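Local coordinates for concanavalin A-like lectin protein kinase family protein (Theobroma cacao, PDB 6CTH) that probably acts as a receptor-like protein kinase, transferring phosphate from ATP to protein substrates, and here holds a magnesium ion and an indolinone inhibitor, at residues S61-I66 against D159-L165; A123-L127 against I280-I284; C136-I142 against A194-D199. The contacts are given in a common frame with arbitrary orientation. Where two conformers were deposited one is given. Numbering follows the deposited sequence.

Contact 1 (S61-I66 against D159-L165); sequences SEVKII and DFGLARL. With MG (magnesium ion), chain C.
Residues 61-66 form the last helical turn and a half of helix 54-66, the kinase helix C, with Ile65 N and Ile66 N bonded to Ser61 O and Glu62 O. Facing it, 159-165 starts at Asp159 with positive phi (60°/90°), continues through a type I turn from Phe160 to Ala163 (Ala163 N to Phe160 O, 3.1 Å) and becomes extended at Arg164-Leu165. The closest CA atoms are those of Glu62 and Phe160, 4.8 Å apart. Glu62, chi1 t and chi2 near 102°, accepts Phe160 N at OE1 (2.7 Å); OE2 bonds Tyr91 and, through water 1, Asp159 N. Ser61, chi1 t, donates from OG to Phe160 O (2.9 Å). Phe160, chi1 m, packs CD1 against Ile65 CG2 (4.0 Å) and CD2 against Ile66 CD1 (3.8 Å), while its ring meets that of His139. Further along, Ile65 (m, m) places CD1 3.6 Å from Leu165 CG, Lys64 CE lies 3.7 Å from Leu165 CD1, and water 2 joins Lys64 NZ to Leu165 N. The sequence and geometry are those of the DFG motif: Ile66, Phe160 and His139 occupy regulatory-spine positions, Ile66 being four residues after Glu62. Asp159 OD2 binds magnesium at 2.1 Å, and metal-bound water 3 lies 2.8 Å from Asp159 OD1. With Asp159 on the metal and Phe160 under helix C, the chemistry is consistent with a DFG-in arrangement, and the direct bond to Phe160 N couples the position of Glu62 to the metal site.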
loop_
_atom_site.group_PDB
_atom_site.type_symbol
_atom_site.label_atom_id
_atom_site.label_comp_id
_atom_site.label_asym_id
_atom_site.label_seq_id
_atom_site.Cartn_x
_atom_site.Cartn_y
_atom_site.Cartn_z
ATOM N N SER A 61 -7.284 16.289 -2.247
ATOM C CA SER A 61 -7.750 15.018 -1.747
ATOM C C SER A 61 -6.916 14.558 -0.541
ATOM O O SER A 61 -7.489 14.118 0.461
ATOM C CB SER A 61 -7.743 13.943 -2.857
ATOM O OG SER A 61 -8.037 12.674 -2.278
ATOM N N GLU A 62 -5.594 14.619 -0.623
ATOM C CA GLU A 62 -4.780 14.160 0.484
ATOM C C GLU A 62 -5.099 14.958 1.742
ATOM O O GLU A 62 -5.361 14.351 2.794
ATOM C CB GLU A 62 -3.295 14.183 0.170
ATOM C CG GLU A 62 -2.329 13.923 1.348
ATOM C CD GLU A 62 -1.728 12.525 1.414
ATOM O OE1 GLU A 62 -2.004 11.683 0.559
ATOM O OE2 GLU A 62 -0.911 12.272 2.323
ATOM N N VAL A 63 -5.091 16.295 1.661
ATOM C CA VAL A 63 -5.345 17.106 2.878
ATOM C C VAL A 63 -6.708 16.825 3.491
ATOM O O VAL A 63 -6.836 16.703 4.740
ATOM C CB VAL A 63 -5.194 18.607 2.615
ATOM C CG1 VAL A 63 -5.625 19.424 3.834
ATOM C CG2 VAL A 63 -3.760 18.882 2.294
ATOM N N LYS A 64 -7.716 16.742 2.625
ATOM C CA LYS A 64 -9.105 16.535 3.041
ATOM C C LYS A 64 -9.254 15.228 3.792
ATOM O O LYS A 64 -9.846 15.186 4.874
ATOM C CB LYS A 64 -10.025 16.503 1.819
ATOM C CG LYS A 64 -11.511 16.419 2.184
ATOM C CD LYS A 64 -12.330 15.941 0.998
ATOM C CE LYS A 64 -13.798 15.916 1.371
ATOM N NZ LYS A 64 -14.635 15.573 0.198
ATOM N N ILE A 65 -8.730 14.160 3.185
ATOM C CA ILE A 65 -8.933 12.820 3.689
ATOM C C ILE A 65 -8.029 12.570 4.911
ATOM O O ILE A 65 -8.469 12.049 5.932
ATOM C CB ILE A 65 -8.645 11.778 2.592
ATOM C CG1 ILE A 65 -9.550 11.944 1.352
ATOM C CG2 ILE A 65 -8.755 10.360 3.142
ATOM C CD1 ILE A 65 -11.007 11.826 1.670
ATOM N N ILE A 66 -6.739 12.843 4.766
ATOM C CA ILE A 66 -5.780 12.451 5.817
ATOM C C ILE A 66 -6.036 13.165 7.151
ATOM O O ILE A 66 -5.757 12.592 8.230
ATOM C CB ILE A 66 -4.319 12.555 5.319
ATOM C CG1 ILE A 66 -3.413 11.635 6.119
ATOM C CG2 ILE A 66 -3.831 14.004 5.388
ATOM C CD1 ILE A 66 -1.979 11.596 5.614
ATOM N N ASP A 159 -0.537 7.664 1.190
ATOM C CA ASP A 159 -0.973 8.151 -0.129
ATOM C C ASP A 159 -2.471 8.138 -0.325
ATOM O O ASP A 159 -3.033 7.179 -0.895
ATOM C CB ASP A 159 -0.345 7.299 -1.285
ATOM C CG ASP A 159 -0.707 7.822 -2.681
ATOM O OD1 ASP A 159 -1.062 9.003 -2.826
ATOM O OD2 ASP A 159 -0.662 6.972 -3.608
ATOM N N PHE A 160 -3.098 9.239 0.043
ATOM C CA PHE A 160 -4.536 9.446 -0.100
ATOM C C PHE A 160 -4.909 10.346 -1.277
ATOM O O PHE A 160 -6.007 10.882 -1.331
ATOM C CB PHE A 160 -5.105 9.951 1.231
ATOM C CG PHE A 160 -4.807 8.982 2.330
ATOM C CD1 PHE A 160 -5.592 7.910 2.531
ATOM C CD2 PHE A 160 -3.682 9.190 3.144
ATOM C CE1 PHE A 160 -5.300 6.956 3.510
ATOM C CE2 PHE A 160 -3.399 8.263 4.156
ATOM C CZ PHE A 160 -4.159 7.133 4.276
ATOM N N GLY A 161 -4.046 10.434 -2.279
ATOM C CA GLY A 161 -4.321 11.349 -3.391
ATOM C C GLY A 161 -5.472 10.956 -4.290
ATOM O O GLY A 161 -6.094 11.833 -4.875
ATOM N N LEU A 162 -5.770 9.657 -4.357
ATOM C CA LEU A 162 -6.928 9.107 -5.062
ATOM C C LEU A 162 -8.076 8.697 -4.120
ATOM O O LEU A 162 -9.120 8.204 -4.580
ATOM C CB LEU A 162 -6.508 7.903 -5.912
ATOM C CG LEU A 162 -5.652 8.199 -7.128
ATOM C CD1 LEU A 162 -5.321 6.909 -7.833
ATOM C CD2 LEU A 162 -6.413 9.158 -8.028
ATOM N N ALA A 163 -7.893 8.873 -2.805
ATOM C CA ALA A 163 -8.865 8.381 -1.840
ATOM C C ALA A 163 -10.144 9.202 -1.875
ATOM O O ALA A 163 -10.107 10.407 -2.163
ATOM C CB ALA A 163 -8.260 8.410 -0.435
ATOM N N ARG A 164 -11.264 8.558 -1.590
ATOM C CA ARG A 164 -12.532 9.250 -1.600
ATOM C C ARG A 164 -13.440 8.885 -0.440
ATOM O O ARG A 164 -13.454 7.750 0.012
ATOM C CB ARG A 164 -13.277 8.946 -2.903
ATOM C CG ARG A 164 -12.538 9.351 -4.161
ATOM C CD ARG A 164 -12.527 10.858 -4.326
ATOM N NE ARG A 164 -11.885 11.259 -5.569
ATOM C CZ ARG A 164 -10.590 11.516 -5.691
ATOM N NH1 ARG A 164 -9.789 11.417 -4.646
ATOM N NH2 ARG A 164 -10.095 11.874 -6.863
ATOM N N LEU A 165 -14.182 9.871 0.045
ATOM C CA LEU A 165 -15.200 9.628 1.064
ATOM C C LEU A 165 -16.489 9.146 0.454
ATOM O O LEU A 165 -16.889 9.644 -0.589
ATOM C CB LEU A 165 -15.503 10.939 1.805
ATOM C CG LEU A 165 -14.417 11.408 2.739
ATOM C CD1 LEU A 165 -14.744 12.815 3.220
ATOM C CD2 LEU A 165 -14.278 10.501 3.955
HETATM MG MG MG C . -1.160 7.073 -5.681
HETATM O O HOH W 1 0.698 9.840 2.611
HETATM O O HOH W 2 -13.809 12.702 -1.147
HETATM O O HOH W 3 -0.937 9.266 -5.602
HETATM O O HOH W 4 0.811 6.686 -5.913
HETATM O O HOH W 5 -1.498 7.324 -7.722
HETATM O O HOH W 6 -3.145 7.576 -5.186
#

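Contact 2 (A123-L127 against I280-I284); sequences ASALL and IRQVI
Two helical segments, 123-127 from the middle of helix 112-132 and 280-284 at the start of helix 280-287, run roughly antiparallel: their axes approach to 9.4 Å and cross at -151°. Leu127 and Ile280 have the nearest CA atoms, 5.8 Å apart, and there are no hydrogen bonds between the segments, so the join is one of side-chain packing. Ile280, with chi1 t and chi2 p, reaches across to three residues: its CG1 lies 3.5 Å from Ala123 O and 3.8 Å from Leu126 CB, and its CG2 is 3.5 Å from Leu127 CA. One helical turn on, Ile284 takes the m, t rotamer and brings CG1 within 3.6 Å of Ala123 CB; Ile280 CD1 is 4.0 Å from that same methyl, whose small size leaves room for both isoleucines. Leu127 (t, p) leaves its backbone sideways yet extends between the helices, with CD1 3.9 Å from Ile280 CG2 and CD2 3.9 Å from Ile284 CD1. At the exposed margin the guanidinium of Arg281 has Leu127 CD1 over one face, 3.8 Å from NH2, in the deposited conformer given. This is plain helix-helix packing in the C-lobe of the kinase fold. Helix 196-212 completes it: Phe203 touches Ala123, Leu126 and Val283, and Val283 also meets Val265 and Cys269 of helix 256-269.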
loop_
_atom_site.group_PDB
_atom_site.type_symbol
_atom_site.label_atom_id
_atom_site.label_comp_id
_atom_site.label_asym_id
_atom_site.label_seq_id
_atom_site.Cartn_x
_atom_site.Cartn_y
_atom_site.Cartn_z
ATOM N N ALA A 123 -4.218 -4.860 7.026
ATOM C CA ALA A 123 -5.638 -5.241 7.139
ATOM C C ALA A 123 -6.357 -4.344 8.169
ATOM O O ALA A 123 -7.467 -3.880 7.918
ATOM C CB ALA A 123 -5.808 -6.693 7.494
ATOM N N SER A 124 -5.658 -4.085 9.260
ATOM C CA SER A 124 -6.160 -3.161 10.335
ATOM C C SER A 124 -6.405 -1.776 9.794
ATOM O O SER A 124 -7.435 -1.154 10.075
ATOM C CB SER A 124 -5.206 -3.146 11.528
ATOM O OG SER A 124 -5.327 -4.394 12.221
ATOM N N ALA A 125 -5.451 -1.265 9.002
ATOM C CA ALA A 125 -5.651 0.031 8.343
ATOM C C ALA A 125 -6.906 0.060 7.479
ATOM O O ALA A 125 -7.670 1.004 7.527
ATOM C CB ALA A 125 -4.419 0.399 7.520
ATOM N N LEU A 126 -7.068 -0.961 6.655
ATOM C CA LEU A 126 -8.198 -1.047 5.760
ATOM C C LEU A 126 -9.521 -1.148 6.516
ATOM O O LEU A 126 -10.513 -0.592 6.103
ATOM C CB LEU A 126 -8.020 -2.216 4.806
ATOM C CG LEU A 126 -8.727 -2.099 3.469
ATOM C CD1 LEU A 126 -8.616 -0.699 2.903
ATOM C CD2 LEU A 126 -8.180 -3.120 2.485
ATOM N N LEU A 127 -9.523 -1.900 7.602
ATOM C CA LEU A 127 -10.745 -2.031 8.420
ATOM C C LEU A 127 -11.152 -0.654 8.930
ATOM O O LEU A 127 -12.318 -0.277 8.898
ATOM C CB LEU A 127 -10.526 -2.976 9.580
ATOM C CG LEU A 127 -11.711 -3.201 10.502
ATOM C CD1 LEU A 127 -12.872 -3.824 9.776
ATOM C CD2 LEU A 127 -11.314 -4.071 11.708
ATOM N N ILE A 280 -12.971 -6.897 4.690
ATOM C CA ILE A 280 -11.676 -6.900 5.346
ATOM C C ILE A 280 -11.806 -7.481 6.786
ATOM O O ILE A 280 -10.869 -8.072 7.291
ATOM C CB ILE A 280 -10.990 -5.516 5.315
ATOM C CG1 ILE A 280 -9.519 -5.628 5.713
ATOM C CG2 ILE A 280 -11.746 -4.506 6.149
ATOM C CD1 ILE A 280 -8.671 -6.342 4.710
ATOM N N ARG A 281 -12.941 -7.299 7.437
ATOM C CA ARG A 281 -13.129 -7.922 8.745
ATOM C C ARG A 281 -13.061 -9.462 8.668
ATOM O O ARG A 281 -12.441 -10.100 9.523
ATOM C CB ARG A 281 -14.426 -7.438 9.401
ATOM C CG ARG A 281 -14.552 -7.895 10.832
ATOM C CD ARG A 281 -15.803 -7.342 11.513
ATOM N NE ARG A 281 -15.996 -5.886 11.451
ATOM C CZ ARG A 281 -15.506 -5.024 12.304
ATOM N NH1 ARG A 281 -14.676 -5.426 13.223
ATOM N NH2 ARG A 281 -15.782 -3.761 12.147
ATOM N N GLN A 282 -13.624 -10.051 7.617
ATOM C CA GLN A 282 -13.555 -11.506 7.425
ATOM C C GLN A 282 -12.146 -11.959 7.176
ATOM O O GLN A 282 -11.740 -13.019 7.645
ATOM C CB GLN A 282 -14.447 -11.956 6.282
ATOM C CG GLN A 282 -15.947 -11.828 6.539
ATOM C CD GLN A 282 -16.790 -12.082 5.297
ATOM O OE1 GLN A 282 -16.489 -11.637 4.179
ATOM N NE2 GLN A 282 -17.860 -12.847 5.488
ATOM N N VAL A 283 -11.386 -11.157 6.398
ATOM C CA VAL A 283 -9.982 -11.423 6.164
ATOM C C VAL A 283 -9.207 -11.484 7.464
ATOM O O VAL A 283 -8.432 -12.403 7.670
ATOM C CB VAL A 283 -9.367 -10.308 5.242
ATOM C CG1 VAL A 283 -7.846 -10.328 5.251
ATOM C CG2 VAL A 283 -9.912 -10.459 3.823
ATOM N N ILE A 284 -9.427 -10.510 8.351
ATOM C CA ILE A 284 -8.682 -10.473 9.594
ATOM C C ILE A 284 -8.991 -11.704 10.461
ATOM O O ILE A 284 -8.055 -12.274 11.050
ATOM C CB ILE A 284 -8.936 -9.171 10.388
ATOM C CG1 ILE A 284 -8.359 -7.978 9.633
ATOM C CG2 ILE A 284 -8.359 -9.230 11.811
ATOM C CD1 ILE A 284 -8.912 -6.633 10.039
#

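Contact 3 (C136-I142 against A194-D199); sequences CVLHRDI and ASKESD. With MG (magnesium ion), chain C.
The HRD motif of the kinase catalytic loop, His139-Arg140-Asp141, is fixed here to the start of helix 196-212 by Asp199, the aspartate of helix F. Residues 136-138 are extended; Arg140 turns the chain with positive phi (78°/0°). Nearest CA pairs are Leu138-Lys196, 6.4 Å, and Arg140-Asp199, 6.1 Å. The Asp199 carboxylate, chi1 -93° and chi2 -2°, accepts consecutive amides: His139 N to OD2 (2.8 Å) and Arg140 N to OD1 (3.0 Å), with OD2 also bonded to His130. Ser195 and Ser198 form a capping box at the helix start (Ser198 N to Ser195 OG, 3.1 Å; Ser195 N to Ser198 OG, 3.0 Å). Leu138 (m, t) packs CD2 3.5 Å from Lys196 N. Within the loop, Asp141 N donates to His139 ND1 (2.9 Å), and Asp141 OD2 binds magnesium at 2.0 Å. Water 7 accepts from Ile142 N (3.0 Å) and donates to Asp199 OD1 (3.1 Å).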
loop_
_atom_site.group_PDB
_atom_site.type_symbol
_atom_site.label_atom_id
_atom_site.label_comp_id
_atom_site.label_asym_id
_atom_site.label_seq_id
_atom_site.Cartn_x
_atom_site.Cartn_y
_atom_site.Cartn_z
ATOM N N CYS A 136 -17.056 6.032 5.165
ATOM C CA CYS A 136 -16.158 5.043 4.554
ATOM C C CYS A 136 -15.163 5.839 3.682
ATOM O O CYS A 136 -15.550 6.804 3.022
ATOM C CB CYS A 136 -16.961 4.080 3.711
ATOM S SG CYS A 136 -15.967 2.965 2.676
ATOM N N VAL A 137 -13.898 5.423 3.711
ATOM C CA VAL A 137 -12.852 5.967 2.854
ATOM C C VAL A 137 -12.399 4.825 1.955
ATOM O O VAL A 137 -12.005 3.768 2.431
ATOM C CB VAL A 137 -11.682 6.483 3.662
ATOM C CG1 VAL A 137 -10.518 6.897 2.777
ATOM C CG2 VAL A 137 -12.142 7.677 4.476
ATOM N N LEU A 138 -12.456 5.061 0.657
ATOM C CA LEU A 138 -11.928 4.097 -0.307
ATOM C C LEU A 138 -10.599 4.657 -0.704
ATOM O O LEU A 138 -10.515 5.817 -1.082
ATOM C CB LEU A 138 -12.835 3.998 -1.528
ATOM C CG LEU A 138 -14.246 3.542 -1.239
ATOM C CD1 LEU A 138 -15.027 3.455 -2.541
ATOM C CD2 LEU A 138 -14.240 2.202 -0.559
ATOM N N HIS A 139 -9.552 3.870 -0.527
ATOM C CA HIS A 139 -8.178 4.332 -0.732
ATOM C C HIS A 139 -7.817 4.493 -2.218
ATOM O O HIS A 139 -7.245 5.539 -2.639
ATOM C CB HIS A 139 -7.231 3.340 -0.050
ATOM C CG HIS A 139 -5.802 3.758 -0.079
ATOM N ND1 HIS A 139 -5.009 3.678 -1.234
ATOM C CD2 HIS A 139 -5.027 4.321 0.879
ATOM C CE1 HIS A 139 -3.799 4.143 -0.947
ATOM N NE2 HIS A 139 -3.792 4.562 0.320
ATOM N N ARG A 140 -8.073 3.439 -2.977
ATOM C CA ARG A 140 -7.905 3.437 -4.423
ATOM C C ARG A 140 -6.484 3.299 -4.948
ATOM O O ARG A 140 -6.279 3.257 -6.154
ATOM C CB ARG A 140 -8.623 4.630 -5.045
ATOM C CG ARG A 140 -10.126 4.562 -4.855
ATOM C CD ARG A 140 -10.831 5.752 -5.464
ATOM N NE ARG A 140 -10.793 5.716 -6.917
ATOM C CZ ARG A 140 -10.503 6.760 -7.682
ATOM N NH1 ARG A 140 -10.221 7.930 -7.134
ATOM N NH2 ARG A 140 -10.495 6.634 -8.998
ATOM N N ASP A 141 -5.509 3.200 -4.056
ATOM C CA ASP A 141 -4.132 2.985 -4.508
ATOM C C ASP A 141 -3.293 2.187 -3.544
ATOM O O ASP A 141 -2.132 2.519 -3.247
ATOM C CB ASP A 141 -3.488 4.298 -4.869
ATOM C CG ASP A 141 -2.306 4.146 -5.845
ATOM O OD1 ASP A 141 -2.166 3.090 -6.489
ATOM O OD2 ASP A 141 -1.573 5.143 -5.977
ATOM N N ILE A 142 -3.875 1.125 -3.044
ATOM C CA ILE A 142 -3.156 0.245 -2.186
ATOM C C ILE A 142 -2.064 -0.483 -2.986
ATOM O O ILE A 142 -2.402 -1.170 -3.942
ATOM C CB ILE A 142 -4.116 -0.715 -1.505
ATOM C CG1 ILE A 142 -5.048 0.070 -0.555
ATOM C CG2 ILE A 142 -3.368 -1.800 -0.778
ATOM C CD1 ILE A 142 -6.306 -0.715 -0.189
ATOM N N ALA A 194 -15.317 2.265 -8.104
ATOM C CA ALA A 194 -14.486 1.929 -6.935
ATOM C C ALA A 194 -15.386 1.518 -5.767
ATOM O O ALA A 194 -16.461 2.038 -5.618
ATOM C CB ALA A 194 -13.624 3.084 -6.519
ATOM N N SER A 195 -14.925 0.575 -4.972
ATOM C CA SER A 195 -15.716 0.038 -3.847
ATOM C C SER A 195 -14.806 -0.525 -2.799
ATOM O O SER A 195 -13.607 -0.661 -3.005
ATOM C CB SER A 195 -16.621 -1.074 -4.360
ATOM O OG SER A 195 -15.822 -2.126 -4.921
ATOM N N LYS A 196 -15.396 -0.931 -1.673
ATOM C CA LYS A 196 -14.615 -1.650 -0.671
ATOM C C LYS A 196 -13.954 -2.889 -1.308
ATOM O O LYS A 196 -12.808 -3.178 -1.043
ATOM C CB LYS A 196 -15.502 -2.098 0.505
ATOM C CG LYS A 196 -16.029 -0.920 1.336
ATOM C CD LYS A 196 -17.010 -1.390 2.429
ATOM C CE LYS A 196 -17.677 -0.164 3.055
ATOM N NZ LYS A 196 -18.793 -0.617 3.972
ATOM N N GLU A 197 -14.698 -3.549 -2.171
ATOM C CA GLU A 197 -14.237 -4.784 -2.842
ATOM C C GLU A 197 -13.053 -4.519 -3.816
ATOM O O GLU A 197 -12.170 -5.376 -3.974
ATOM C CB GLU A 197 -15.395 -5.459 -3.578
ATOM C CG GLU A 197 -16.475 -6.090 -2.694
ATOM C CD GLU A 197 -17.335 -5.058 -2.013
ATOM O OE1 GLU A 197 -17.516 -3.956 -2.575
ATOM O OE2 GLU A 197 -17.780 -5.278 -0.851
ATOM N N SER A 198 -13.033 -3.375 -4.482
ATOM C CA SER A 198 -11.861 -3.017 -5.285
ATOM C C SER A 198 -10.596 -2.750 -4.422
ATOM O O SER A 198 -9.515 -3.144 -4.807
ATOM C CB SER A 198 -12.148 -1.911 -6.332
ATOM O OG SER A 198 -12.334 -0.640 -5.739
ATOM N N ASP A 199 -10.785 -2.163 -3.245
ATOM C CA ASP A 199 -9.696 -1.980 -2.301
ATOM C C ASP A 199 -9.208 -3.350 -1.802
ATOM O O ASP A 199 -8.016 -3.569 -1.660
ATOM C CB ASP A 199 -10.148 -1.138 -1.107
ATOM C CG ASP A 199 -9.870 0.342 -1.286
ATOM O OD1 ASP A 199 -9.285 0.733 -2.312
ATOM O OD2 ASP A 199 -10.241 1.117 -0.384
HETATM MG MG MG C . -1.160 7.073 -5.681
HETATM O O HOH W 7 -6.641 0.184 -3.819
HETATM O O HOH W 4 0.811 6.686 -5.913
HETATM O O HOH W 5 -1.498 7.324 -7.722
HETATM O O HOH W 3 -0.937 9.266 -5.602
HETATM O O HOH W 6 -3.145 7.576 -5.186
#

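How the contacts relate
Along the chain the segments come in the order 61-66, 123-127, 136-142, 159-165, 194-199, 280-284, so contact 1 alternates with the other two while both segments of contact 3 fall between those of contact 2. Contacts 1 and 3 have centres 11 Å apart; they share the two-stranded sheet of 136-138 and 164-166 and a magnesium ion held by Asp159 and Asp141. Contact 2 lies 12 Å from contact 3, centre to centre, and touches it through Leu126 CD1, 3.9 Å from Ile142 CD1. Contacts 1 and 2, 19 Å apart by centres, do not touch. Contact 3 thus stands between C-lobe helix packing and the metal site beside helix C.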